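Inosine-uridine preferring nucleoside hydrolase (Gardnerella vaginalis 315-A, PDB 6BA1) belongs to the inosine-uridine preferring nucleoside hydrolase family and has an alpha/beta fold, with a calcium ion bound at the C-terminal ends of central strands of its main sheet. Local coordinates at residues T130-N135 with E171-Q176. Residues are numbered along the deposited sequence; the frame is centred on the assembly and turned at random.
Sequences TGPMTN and EANISQ. With CA (calcium ion), chain S.
N173 lays its carboxamide against the backbone of T130 and G131, and P132 covers the first turn of the helix that N173 belongs to. N173 CG stands anti to its own carbonyl carbon, beside the backbone N (chi1 -66°), and the amide beyond it meets the loop with both branches: OD1 lies 3.5 Å from G131 CA, while ND2 comes 3.3 Å from T130 O; its hydrogen bond goes to M156 O. That same T130 O binds the calcium ion at 2.6 Å, with D12, D17 and D248 completing the protein ligands, which makes N173 a second-shell neighbour of the metal site. The P132 ring crosses the N173 side chain at about a right angle. P132 CD sits 3.7 Å from N173 OD1, and P132 CA makes a CH...O contact with N173 O at 3.5 Å. This buried part is the close-fitting one; toward partly exposed Q176 the contact thins to a single approach, P132 CG to Q176 CB at 3.7 Å, the two side chains running side by side. E171, the N-cap of helix 172-176, caps the turn that carries N173: E171 OE2 accepts from N173 N at 3.2 Å, met from above the carboxylate plane, and its OE1 takes a weak bond from I174 N and another bond from G158 N. The contact thus joins the loop between strand 125-129 and helix 134-142 to the start of helix 172-176, with M133 and I174 packing on helix 178-187 and T130 and E171 resting on M156 of strand 152-156.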
ATOM      1  N   THR A 130      18.854   9.621   1.623  1.00 20.39           N
ATOM      2  CA  THR A 130      18.152   9.274   2.864  1.00 20.16           C
ATOM      3  C   THR A 130      17.853  10.523   3.705  1.00 20.47           C
ATOM      4  O   THR A 130      17.796  10.476   4.946  1.00 20.56           O
ATOM      5  CB  THR A 130      18.925   8.226   3.677  1.00 20.05           C
ATOM      6  OG1 THR A 130      19.958   8.864   4.431  1.00 20.36           O
ATOM      7  CG2 THR A 130      19.537   7.169   2.766  1.00 19.98           C
ATOM      8  N   GLY A 131      17.699  11.643   3.002  1.00 20.83           N
ATOM      9  CA  GLY A 131      17.081  12.830   3.554  1.00 21.27           C
ATOM     10  C   GLY A 131      15.950  13.195   2.608  1.00 21.45           C
ATOM     11  O   GLY A 131      15.595  12.408   1.734  1.00 21.20           O
ATOM     12  N   PRO A 132      15.376  14.391   2.781  1.00 22.05           N
ATOM     13  CA  PRO A 132      14.434  14.943   1.828  1.00 22.51           C
ATOM     14  C   PRO A 132      14.903  14.889   0.380  1.00 22.72           C
ATOM     15  O   PRO A 132      16.109  14.947   0.090  1.00 22.79           O
ATOM     16  CB  PRO A 132      14.302  16.386   2.284  1.00 23.36           C
ATOM     17  CG  PRO A 132      14.441  16.290   3.768  1.00 23.21           C
ATOM     18  CD  PRO A 132      15.405  15.167   4.035  1.00 22.47           C
ATOM     19  N   MET A 133      13.938  14.783  -0.523  1.00 22.99           N
ATOM     20  CA  MET A 133      14.197  14.647  -1.950  1.00 23.41           C
ATOM     21  C   MET A 133      14.475  15.996  -2.617  1.00 24.53           C
ATOM     22  O   MET A 133      14.859  16.032  -3.796  1.00 25.14           O
ATOM     23  CB  MET A 133      13.018  13.953  -2.643  1.00 23.49           C
ATOM     24  CG  MET A 133      12.474  12.716  -1.926  1.00 22.67           C
ATOM     25  SD  MET A 133      13.713  11.665  -1.116  1.00 21.73           S
ATOM     26  CE  MET A 133      14.560  11.049  -2.539  1.00 21.96           C
ATOM     27  N   THR A 134      14.269  17.089  -1.866  1.00 24.97           N
ATOM     28  CA  THR A 134      14.511  18.479  -2.297  1.00 26.23           C
ATOM     29  C   THR A 134      15.626  18.677  -3.317  1.00 26.88           C
ATOM     30  O   THR A 134      15.447  19.399  -4.305  1.00 28.10           O
ATOM     31  CB  THR A 134      14.832  19.376  -1.076  1.00 26.46           C
ATOM     32  OG1 THR A 134      13.918  19.088  -0.005  1.00 25.91           O
ATOM     33  CG2 THR A 134      14.740  20.861  -1.440  1.00 27.99           C
ATOM     34  N   ASN A 135      16.767  18.039  -3.066  1.00 26.23           N
ATOM     35  CA  ASN A 135      17.939  18.182  -3.932  1.00 26.91           C
ATOM     36  C   ASN A 135      17.722  17.581  -5.319  1.00 27.29           C
ATOM     37  O   ASN A 135      17.818  18.299  -6.318  1.00 28.63           O
ATOM     38  CB  ASN A 135      19.194  17.604  -3.264  1.00 26.22           C
ATOM     39  CG  ASN A 135      19.669  18.429  -2.073  1.00 26.40           C
ATOM     40  OD1 ASN A 135      19.379  19.620  -1.950  1.00 27.35           O
ATOM     41  ND2 ASN A 135      20.418  17.791  -1.197  1.00 25.66           N
ATOM     42  N   GLU A 171       5.801   9.929   6.236  1.00 23.47           N
ATOM     43  CA  GLU A 171       7.087   9.612   6.848  1.00 22.93           C
ATOM     44  C   GLU A 171       8.024  10.830   6.781  1.00 22.75           C
ATOM     45  O   GLU A 171       7.958  11.615   5.836  1.00 22.78           O
ATOM     46  CB  GLU A 171       7.696   8.388   6.159  1.00 22.33           C
ATOM     47  CG  GLU A 171       9.072   7.955   6.657  1.00 21.86           C
ATOM     48  CD  GLU A 171      10.223   8.794   6.117  1.00 21.40           C
ATOM     49  OE1 GLU A 171      10.099   9.348   4.993  1.00 21.32           O
ATOM     50  OE2 GLU A 171      11.252   8.929   6.826  1.00 21.30           O
ATOM     51  N   ALA A 172       8.905  10.956   7.779  1.00 22.74           N
ATOM     52  CA  ALA A 172       9.784  12.129   7.983  1.00 22.85           C
ATOM     53  C   ALA A 172      10.413  12.755   6.724  1.00 22.50           C
ATOM     54  O   ALA A 172      10.110  13.902   6.392  1.00 22.99           O
ATOM     55  CB  ALA A 172      10.868  11.785   8.992  1.00 22.81           C
ATOM     56  N   ASN A 173      11.294  12.010   6.044  1.00 21.84           N
ATOM     57  CA  ASN A 173      11.996  12.511   4.848  1.00 21.67           C
ATOM     58  C   ASN A 173      11.032  13.004   3.733  1.00 22.02           C
ATOM     59  O   ASN A 173      11.320  13.994   3.042  1.00 22.41           O
ATOM     60  CB  ASN A 173      12.974  11.447   4.300  1.00 21.05           C
ATOM     61  CG  ASN A 173      14.141  11.152   5.259  1.00 20.90           C
ATOM     62  OD1 ASN A 173      14.677  12.056   5.921  1.00 21.27           O
ATOM     63  ND2 ASN A 173      14.542   9.886   5.331  1.00 20.54           N
ATOM     64  N   ILE A 174       9.886  12.344   3.590  1.00 22.09           N
ATOM     65  CA  ILE A 174       8.861  12.780   2.644  1.00 22.63           C
ATOM     66  C   ILE A 174       8.095  13.976   3.213  1.00 23.42           C
ATOM     67  O   ILE A 174       7.776  14.913   2.488  1.00 24.06           O
ATOM     68  CB  ILE A 174       7.864  11.640   2.302  1.00 22.64           C
ATOM     69  CG1 ILE A 174       8.603  10.425   1.720  1.00 22.04           C
ATOM     70  CG2 ILE A 174       6.794  12.127   1.317  1.00 23.40           C
ATOM     71  CD1 ILE A 174       9.100  10.596   0.303  1.00 22.14           C
ATOM     72  N   SER A 175       7.799  13.928   4.509  1.00 23.55           N
ATOM     73  CA  SER A 175       7.090  15.005   5.212  1.00 24.45           C
ATOM     74  C   SER A 175       7.743  16.369   5.036  1.00 24.93           C
ATOM     75  O   SER A 175       7.044  17.360   4.841  1.00 25.84           O
ATOM     76  CB  SER A 175       6.961  14.680   6.702  1.00 24.61           C
ATOM     77  OG  SER A 175       6.528  15.808   7.443  1.00 25.59           O
ATOM     78  N   GLN A 176       9.077  16.408   5.095  1.00 24.46           N
ATOM     79  CA  GLN A 176       9.826  17.671   5.068  1.00 25.07           C
ATOM     80  C   GLN A 176       9.708  18.384   3.707  1.00 25.57           C
ATOM     81  O   GLN A 176       9.698  19.618   3.650  1.00 26.57           O
ATOM     82  CB  GLN A 176      11.307  17.449   5.406  1.00 24.56           C
ATOM     83  CG  GLN A 176      11.855  18.455   6.422  1.00 25.34           C
ATOM     84  CD  GLN A 176      11.708  17.988   7.840  1.00 25.38           C
ATOM     85  OE1 GLN A 176      12.109  16.874   8.202  1.00 24.66           O
ATOM     86  NE2 GLN A 176      11.118  18.851   8.680  1.00 26.43           N
TER
HETATM   87 CA    CA S 400      17.726  10.623   7.535  1.00 21.20          CA